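Local coordinates for protein thiosulfate sulfurtransferase (Pseudomonas aeruginosa, PDB 1YT8) that probably transfers sulfur from thiosulfate to cyanide, as a multidomain rhodanese-like thiosulfate sulfurtransferase that holds a sulfite ion, at residues A270-W275 against A350-L355; L285-T290 against A358-R363; W341-Q344 against Q348-V351. One frame throughout, in Å; residues are numbered along the deposited sequence.

Overall arrangement
The three contacts belong to one parallel sheet with strand order 1-5-4-2-3 and to what packs on it. Contacts 1 and 3 share strand 348-352; Ala350 serves contact 1 and Val349 serves contact 3. Their centres lie about 14 Å apart. Contact 2, at the C-terminal end of strand 283-287, is centred about 13 Å from contact 1. They touch at Leu272 CD2 and Leu285 CD1 (3.9 Å) and again at Leu355 CD1 and Phe360 CZ (4.1 Å). Contacts 2 and 3 do not touch, with centres about 18 Å apart. The sulfite ion is bound by Cys193 to Arg198 and Gln312, so no residue of these contacts belongs to its pocket.

Contact 1: A270-W275 against A350-L355; sequences AGLAQW and AVLDGL
Two apolar pairs join helix 269-277 to strand 348-352: Leu272 with Leu352, and Trp275 with Ala350. No hydrogen bond crosses between 270-275 and 350-355.

The leucine pair is a contact of methyl groups. Leu272 CD2 meets Leu352 CD2 at 3.8 Å. A second, looser touch runs from Leu272 CB to Leu352 CD1 at 4.2 Å. The two side chains cross at about a right angle. Both carry CG opposite the backbone N, with chi1 of 171° in Leu272 and -164° in Leu352. In Leu352 this brings the methyl groups closer to the helix than the CB direction alone would suggest. Both leucines are buried.

The aromatic pair uses the far end of the indole. Trp275 CH2 lies 3.7 Å from Ala350 CB, and Trp275 CZ3 lies 3.9 Å from the same methyl. The methyl approaches the ring obliquely. Trp275 and Leu272 are three residues apart, so they leave the same side of the helix. The nearest CA atoms, Leu272 CA and Leu352 CA, are 7.7 Å apart, and the side chains meet between them.

The helix turn is held by its own backbone bonds, among them Trp275 N to Gly271 O at 3.2 Å. The indole also makes a cation-pi contact with Arg324.

The contact is part of the helix-on-sheet core of a rhodanese-like domain. Strand 348-352 lies between strands 265-267 and 324-328 and is bonded to both. Leu272, Trp275 and Leu352 all touch Val326 on the latter. Trp275 and Ala350 both reach Leu267 on the former. Val351, between the two contact residues of the strand, packs instead on helix 334-344.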
loop_
_atom_site.group_PDB
_atom_site.type_symbol
_atom_site.label_atom_id
_atom_site.label_comp_id
_atom_site.label_asym_id
_atom_site.label_seq_id
_atom_site.Cartn_x
_atom_site.Cartn_y
_atom_site.Cartn_z
ATOM N N ALA A 270 3.977 20.682 -19.844
ATOM C CA ALA A 270 5.147 20.565 -20.710
ATOM C C ALA A 270 6.325 20.000 -19.917
ATOM O O ALA A 270 7.094 19.183 -20.424
ATOM C CB ALA A 270 5.510 21.928 -21.292
ATOM N N GLY A 271 6.458 20.441 -18.670
ATOM C CA GLY A 271 7.537 19.959 -17.827
ATOM C C GLY A 271 7.377 18.480 -17.535
ATOM O O GLY A 271 8.356 17.740 -17.465
ATOM N N LEU A 272 6.132 18.051 -17.355
ATOM C CA LEU A 272 5.835 16.651 -17.087
ATOM C C LEU A 272 6.244 15.806 -18.288
ATOM O O LEU A 272 6.949 14.806 -18.144
ATOM C CB LEU A 272 4.338 16.467 -16.822
ATOM C CG LEU A 272 3.837 15.019 -16.736
ATOM C CD1 LEU A 272 4.579 14.285 -15.626
ATOM C CD2 LEU A 272 2.335 15.003 -16.488
ATOM N N ALA A 273 5.799 16.218 -19.471
ATOM C CA ALA A 273 6.112 15.505 -20.704
ATOM C C ALA A 273 7.618 15.318 -20.853
ATOM O O ALA A 273 8.083 14.253 -21.260
ATOM C CB ALA A 273 5.552 16.264 -21.907
ATOM N N GLN A 274 8.376 16.356 -20.519
ATOM C CA GLN A 274 9.829 16.301 -20.607
ATOM C C GLN A 274 10.389 15.211 -19.698
ATOM O O GLN A 274 11.230 14.413 -20.116
ATOM C CB GLN A 274 10.433 17.654 -20.224
ATOM C CG GLN A 274 11.954 17.666 -20.163
ATOM C CD GLN A 274 12.594 17.118 -21.428
ATOM O OE1 GLN A 274 12.234 17.510 -22.540
ATOM N NE2 GLN A 274 13.551 16.210 -21.262
ATOM N N TRP A 275 9.924 15.180 -18.452
ATOM C CA TRP A 275 10.388 14.176 -17.503
ATOM C C TRP A 275 10.109 12.768 -18.016
ATOM O O TRP A 275 10.964 11.888 -17.931
ATOM C CB TRP A 275 9.715 14.379 -16.141
ATOM C CG TRP A 275 10.445 15.337 -15.245
ATOM C CD1 TRP A 275 11.436 16.204 -15.606
ATOM C CD2 TRP A 275 10.232 15.533 -13.841
ATOM N NE1 TRP A 275 11.857 16.927 -14.515
ATOM C CE2 TRP A 275 11.134 16.536 -13.418
ATOM C CE3 TRP A 275 9.368 14.958 -12.900
ATOM C CZ2 TRP A 275 11.196 16.980 -12.092
ATOM C CZ3 TRP A 275 9.428 15.401 -11.577
ATOM C CH2 TRP A 275 10.339 16.402 -11.189
ATOM N N ALA A 350 7.508 16.617 -7.361
ATOM C CA ALA A 350 7.013 17.853 -7.943
ATOM C C ALA A 350 5.490 17.854 -7.916
ATOM O O ALA A 350 4.862 16.796 -7.887
ATOM C CB ALA A 350 7.500 17.977 -9.380
ATOM N N VAL A 351 4.906 19.048 -7.903
ATOM C CA VAL A 351 3.458 19.200 -7.940
ATOM C C VAL A 351 3.158 19.790 -9.319
ATOM O O VAL A 351 3.837 20.720 -9.762
ATOM C CB VAL A 351 2.957 20.158 -6.839
ATOM C CG1 VAL A 351 1.487 20.484 -7.058
ATOM C CG2 VAL A 351 3.150 19.511 -5.468
ATOM N N LEU A 352 2.156 19.243 -9.997
ATOM C CA LEU A 352 1.790 19.700 -11.335
ATOM C C LEU A 352 0.888 20.935 -11.293
ATOM O O LEU A 352 -0.254 20.864 -10.830
ATOM C CB LEU A 352 1.099 18.559 -12.089
ATOM C CG LEU A 352 0.953 18.668 -13.607
ATOM C CD1 LEU A 352 2.295 19.009 -14.237
ATOM C CD2 LEU A 352 0.420 17.350 -14.156
ATOM N N ASP A 353 1.410 22.061 -11.779
ATOM C CA ASP A 353 0.663 23.322 -11.796
ATOM C C ASP A 353 0.035 23.632 -13.154
ATOM O O ASP A 353 0.404 23.049 -14.177
ATOM C CB ASP A 353 1.574 24.501 -11.427
ATOM C CG ASP A 353 2.180 24.373 -10.048
ATOM O OD1 ASP A 353 1.471 23.927 -9.124
ATOM O OD2 ASP A 353 3.364 24.744 -9.883
ATOM N N GLY A 354 -0.914 24.564 -13.152
ATOM C CA GLY A 354 -1.563 24.982 -14.384
ATOM C C GLY A 354 -2.604 24.060 -14.987
ATOM O O GLY A 354 -2.991 24.244 -16.141
ATOM N N LEU A 355 -3.066 23.074 -14.225
ATOM C CA LEU A 355 -4.070 22.147 -14.734
ATOM C C LEU A 355 -5.455 22.785 -14.753
ATOM O O LEU A 355 -5.798 23.581 -13.878
ATOM C CB LEU A 355 -4.113 20.880 -13.877
ATOM C CG LEU A 355 -2.847 20.021 -13.814
ATOM C CD1 LEU A 355 -3.091 18.838 -12.883
ATOM C CD2 LEU A 355 -2.475 19.535 -15.208
#

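Contact 2: L285-T290 against A358-R363; sequences LLDVRT and ADFSER
The guanidinium of Arg289 has the CD1-CE1 side of the Phe360 ring over one face and the carboxylate of Asp287 at its edge. Phe360 CE1 sits 3.6 Å above the guanidinium plane, over its centre. Phe360 CD1 comes within 3.6 Å of Arg289 NH2. The two planes are 49° apart, so this is no parallel stack. Asp287 OD2 lies at the edge of the phenyl ring, 4.4 Å from Phe360 CE1.

Asp287 takes the guanidinium side-on in a two-pronged salt bridge. Arg289 NE gives a nearly straight bond (167°) to the syn lone pair of Asp287 OD1, at 2.9 Å. Arg289 NH2 reaches Asp287 OD2 at 2.8 Å, tilted out of both planes. Asp287 OD1 also accepts from Arg289 N at 3.0 Å, forming an Asx turn. The bend of the arginine chain at chi3 (-60°) brings NE back to this carboxylate.

Two further partners fix the group's rotation: NH1 is salt-bridged to Asp330 and NH2 bonds to Gly297 O. All three residues of the contact are buried. Asp287 ends the second strand of the sheet and Arg289 follows in the loop, an Asp-x-Arg pair familiar in rhodanese-like domains.

Phe360 is the centre of an inverse gamma turn in the loop after strand 348-352. Its ring also packs on Val328 of strand 324-328, while Arg289 touches Arg334 of helix 334-344.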
loop_
_atom_site.group_PDB
_atom_site.type_symbol
_atom_site.label_atom_id
_atom_site.label_comp_id
_atom_site.label_asym_id
_atom_site.label_seq_id
_atom_site.Cartn_x
_atom_site.Cartn_y
_atom_site.Cartn_z
ATOM N N LEU A 285 3.302 9.336 -12.052
ATOM C CA LEU A 285 2.295 10.398 -12.102
ATOM C C LEU A 285 1.165 9.935 -11.183
ATOM O O LEU A 285 0.441 8.994 -11.511
ATOM C CB LEU A 285 1.778 10.570 -13.532
ATOM C CG LEU A 285 0.719 11.654 -13.757
ATOM C CD1 LEU A 285 1.265 13.017 -13.321
ATOM C CD2 LEU A 285 0.330 11.678 -15.229
ATOM N N LEU A 286 1.009 10.607 -10.045
ATOM C CA LEU A 286 0.017 10.211 -9.040
ATOM C C LEU A 286 -1.047 11.248 -8.656
ATOM O O LEU A 286 -0.729 12.399 -8.380
ATOM C CB LEU A 286 0.764 9.780 -7.780
ATOM C CG LEU A 286 1.982 8.883 -8.024
ATOM C CD1 LEU A 286 2.776 8.749 -6.735
ATOM C CD2 LEU A 286 1.537 7.523 -8.533
ATOM N N ASP A 287 -2.304 10.804 -8.616
ATOM C CA ASP A 287 -3.462 11.640 -8.267
ATOM C C ASP A 287 -3.789 11.409 -6.782
ATOM O O ASP A 287 -4.219 10.317 -6.406
ATOM C CB ASP A 287 -4.663 11.227 -9.131
ATOM C CG ASP A 287 -5.831 12.202 -9.042
ATOM O OD1 ASP A 287 -6.195 12.624 -7.922
ATOM O OD2 ASP A 287 -6.404 12.531 -10.105
ATOM N N VAL A 288 -3.598 12.433 -5.951
ATOM C CA VAL A 288 -3.836 12.306 -4.510
ATOM C C VAL A 288 -5.244 12.623 -3.989
ATOM O O VAL A 288 -5.470 12.664 -2.772
ATOM C CB VAL A 288 -2.817 13.162 -3.714
ATOM C CG1 VAL A 288 -1.396 12.687 -4.008
ATOM C CG2 VAL A 288 -2.971 14.641 -4.066
ATOM N N ARG A 289 -6.191 12.841 -4.894
ATOM C CA ARG A 289 -7.564 13.141 -4.492
ATOM C C ARG A 289 -8.279 11.852 -4.075
ATOM O O ARG A 289 -7.679 10.776 -4.082
ATOM C CB ARG A 289 -8.313 13.801 -5.654
ATOM C CG ARG A 289 -7.642 15.055 -6.193
ATOM C CD ARG A 289 -8.344 15.527 -7.454
ATOM N NE ARG A 289 -8.287 14.500 -8.490
ATOM C CZ ARG A 289 -9.139 14.408 -9.503
ATOM N NH1 ARG A 289 -10.125 15.291 -9.625
ATOM N NH2 ARG A 289 -9.015 13.423 -10.382
ATOM N N THR A 290 -9.553 11.962 -3.703
ATOM C CA THR A 290 -10.330 10.790 -3.294
ATOM C C THR A 290 -10.556 9.865 -4.487
ATOM O O THR A 290 -10.457 10.289 -5.638
ATOM C CB THR A 290 -11.720 11.184 -2.731
ATOM O OG1 THR A 290 -12.503 11.803 -3.764
ATOM C CG2 THR A 290 -11.570 12.147 -1.558
ATOM N N ALA A 358 -10.323 20.587 -18.099
ATOM C CA ALA A 358 -10.208 19.819 -19.334
ATOM C C ALA A 358 -9.123 18.744 -19.292
ATOM O O ALA A 358 -9.209 17.749 -20.010
ATOM C CB ALA A 358 -9.955 20.762 -20.506
ATOM N N ASP A 359 -8.109 18.941 -18.455
ATOM C CA ASP A 359 -7.013 17.980 -18.348
ATOM C C ASP A 359 -7.405 16.672 -17.655
ATOM O O ASP A 359 -6.738 15.652 -17.818
ATOM C CB ASP A 359 -5.826 18.619 -17.619
ATOM C CG ASP A 359 -5.262 19.815 -18.364
ATOM O OD1 ASP A 359 -4.938 19.670 -19.561
ATOM O OD2 ASP A 359 -5.141 20.897 -17.755
ATOM N N PHE A 360 -8.484 16.709 -16.880
ATOM C CA PHE A 360 -8.975 15.524 -16.180
ATOM C C PHE A 360 -9.972 14.847 -17.115
ATOM O O PHE A 360 -11.155 14.719 -16.803
ATOM C CB PHE A 360 -9.656 15.945 -14.875
ATOM C CG PHE A 360 -8.721 16.577 -13.880
ATOM C CD1 PHE A 360 -8.153 15.820 -12.860
ATOM C CD2 PHE A 360 -8.381 17.924 -13.980
ATOM C CE1 PHE A 360 -7.261 16.394 -11.955
ATOM C CE2 PHE A 360 -7.489 18.506 -13.080
ATOM C CZ PHE A 360 -6.928 17.739 -12.067
ATOM N N SER A 361 -9.465 14.411 -18.265
ATOM C CA SER A 361 -10.276 13.788 -19.304
ATOM C C SER A 361 -10.558 12.291 -19.189
ATOM O O SER A 361 -11.626 11.831 -19.593
ATOM C CB SER A 361 -9.639 14.079 -20.664
ATOM O OG SER A 361 -8.268 13.709 -20.672
ATOM N N GLU A 362 -9.609 11.533 -18.650
ATOM C CA GLU A 362 -9.774 10.087 -18.517
ATOM C C GLU A 362 -10.713 9.742 -17.361
ATOM O O GLU A 362 -10.586 10.284 -16.264
ATOM C CB GLU A 362 -8.401 9.440 -18.317
ATOM C CG GLU A 362 -8.362 7.943 -18.547
ATOM C CD GLU A 362 -6.947 7.398 -18.510
ATOM O OE1 GLU A 362 -6.138 7.791 -19.378
ATOM O OE2 GLU A 362 -6.639 6.585 -17.613
ATOM N N ARG A 363 -11.649 8.830 -17.603
ATOM C CA ARG A 363 -12.621 8.465 -16.580
ATOM C C ARG A 363 -12.648 6.984 -16.224
ATOM O O ARG A 363 -12.255 6.131 -17.017
ATOM C CB ARG A 363 -14.012 8.919 -17.028
ATOM C CG ARG A 363 -13.989 10.324 -17.609
ATOM C CD ARG A 363 -15.369 10.888 -17.890
ATOM N NE ARG A 363 -15.272 12.161 -18.605
ATOM C CZ ARG A 363 -14.645 13.240 -18.143
ATOM N NH1 ARG A 363 -14.053 13.215 -16.954
ATOM N NH2 ARG A 363 -14.595 14.345 -18.874
#

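Contact 3: W341-Q344 against Q348-V351; sequences WLAQ and QVAV
Val349 and Ala343 meet inside a beta-alpha-beta crossover made of strand 324-328, helix 334-344 and strand 348-352. Only three residues separate the last turn of the helix from 348-351, so the chain folds back on itself here. The nearest pair of CA atoms, Ala343 CA and Val349 CA, is 6.2 Å apart.

Val349 does most of the touching, through one branch. Its CG1 lies 3.9 Å from Ala343 CB. The same methyl is also 3.9 Å from Ala343 N, so it rests against the helix backbone as well as a side chain. Both are ordinary van der Waals contacts. A looser touch joins Val349 CG1 to Leu342 CB at 4.4 Å. The chi1 of 57° sets CG1 between the backbone N and the carbonyl carbon of its own residue, and from there it reaches the helix.

In the crossover the helix packs on one face of the parallel sheet, over the two neighbouring strands that it connects. Leu342 spans both: it touches Leu325 and Leu327 on strand 324-328 and faces Val349 on the next. Val349 in turn touches Leu325 and Ala339, one turn earlier in the helix. All three contact residues are buried and no hydrogen bond links the two segments. On the helix flank turned from the strand, Trp341 packs on helix 197-208 and bonds through NE1 to Ser205 OG.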
loop_
_atom_site.group_PDB
_atom_site.type_symbol
_atom_site.label_atom_id
_atom_site.label_comp_id
_atom_site.label_asym_id
_atom_site.label_seq_id
_atom_site.Cartn_x
_atom_site.Cartn_y
_atom_site.Cartn_z
ATOM N N TRP A 341 5.582 16.006 2.484
ATOM C CA TRP A 341 5.949 14.843 3.285
ATOM C C TRP A 341 6.870 13.898 2.511
ATOM O O TRP A 341 7.848 13.384 3.058
ATOM C CB TRP A 341 4.683 14.109 3.754
ATOM C CG TRP A 341 3.942 14.873 4.814
ATOM C CD1 TRP A 341 2.631 15.261 4.789
ATOM C CD2 TRP A 341 4.486 15.372 6.043
ATOM N NE1 TRP A 341 2.328 15.977 5.929
ATOM C CE2 TRP A 341 3.449 16.057 6.714
ATOM C CE3 TRP A 341 5.755 15.306 6.642
ATOM C CZ2 TRP A 341 3.640 16.674 7.958
ATOM C CZ3 TRP A 341 5.946 15.921 7.879
ATOM C CH2 TRP A 341 4.893 16.596 8.522
ATOM N N LEU A 342 6.564 13.672 1.237
ATOM C CA LEU A 342 7.393 12.800 0.403
ATOM C C LEU A 342 8.803 13.392 0.255
ATOM O O LEU A 342 9.796 12.664 0.204
ATOM C CB LEU A 342 6.728 12.617 -0.972
ATOM C CG LEU A 342 5.430 11.797 -0.929
ATOM C CD1 LEU A 342 4.615 12.009 -2.198
ATOM C CD2 LEU A 342 5.769 10.330 -0.735
ATOM N N ALA A 343 8.884 14.719 0.193
ATOM C CA ALA A 343 10.169 15.401 0.074
ATOM C C ALA A 343 10.990 15.164 1.343
ATOM O O ALA A 343 12.197 14.915 1.284
ATOM C CB ALA A 343 9.946 16.899 -0.137
ATOM N N GLN A 344 10.322 15.230 2.490
ATOM C CA GLN A 344 10.981 15.026 3.772
ATOM C C GLN A 344 11.411 13.576 3.942
ATOM O O GLN A 344 12.306 13.267 4.730
ATOM C CB GLN A 344 10.056 15.485 4.906
ATOM C CG GLN A 344 9.926 17.015 4.942
ATOM C CD GLN A 344 8.868 17.524 5.901
ATOM O OE1 GLN A 344 9.066 17.557 7.114
ATOM N NE2 GLN A 344 7.735 17.934 5.354
ATOM N N GLN A 348 12.356 12.859 -4.633
ATOM C CA GLN A 348 12.405 13.992 -5.541
ATOM C C GLN A 348 10.944 14.034 -5.961
ATOM O O GLN A 348 10.428 13.087 -6.563
ATOM C CB GLN A 348 13.298 13.716 -6.751
ATOM C CG GLN A 348 13.086 14.719 -7.883
ATOM C CD GLN A 348 14.166 14.653 -8.945
ATOM O OE1 GLN A 348 14.712 13.586 -9.230
ATOM N NE2 GLN A 348 14.468 15.797 -9.548
ATOM N N VAL A 349 10.268 15.122 -5.627
ATOM C CA VAL A 349 8.855 15.229 -5.933
ATOM C C VAL A 349 8.463 16.607 -6.442
ATOM O O VAL A 349 9.008 17.629 -6.017
ATOM C CB VAL A 349 8.018 14.885 -4.673
ATOM C CG1 VAL A 349 8.403 15.810 -3.531
ATOM C CG2 VAL A 349 6.526 14.990 -4.979
ATOM N N ALA A 350 7.508 16.617 -7.361
ATOM C CA ALA A 350 7.013 17.853 -7.943
ATOM C C ALA A 350 5.490 17.854 -7.916
ATOM O O ALA A 350 4.862 16.796 -7.887
ATOM C CB ALA A 350 7.500 17.977 -9.380
ATOM N N VAL A 351 4.906 19.048 -7.903
ATOM C CA VAL A 351 3.458 19.200 -7.940
ATOM C C VAL A 351 3.158 19.790 -9.319
ATOM O O VAL A 351 3.837 20.720 -9.762
ATOM C CB VAL A 351 2.957 20.158 -6.839
ATOM C CG1 VAL A 351 1.487 20.484 -7.058
ATOM C CG2 VAL A 351 3.150 19.511 -5.468
#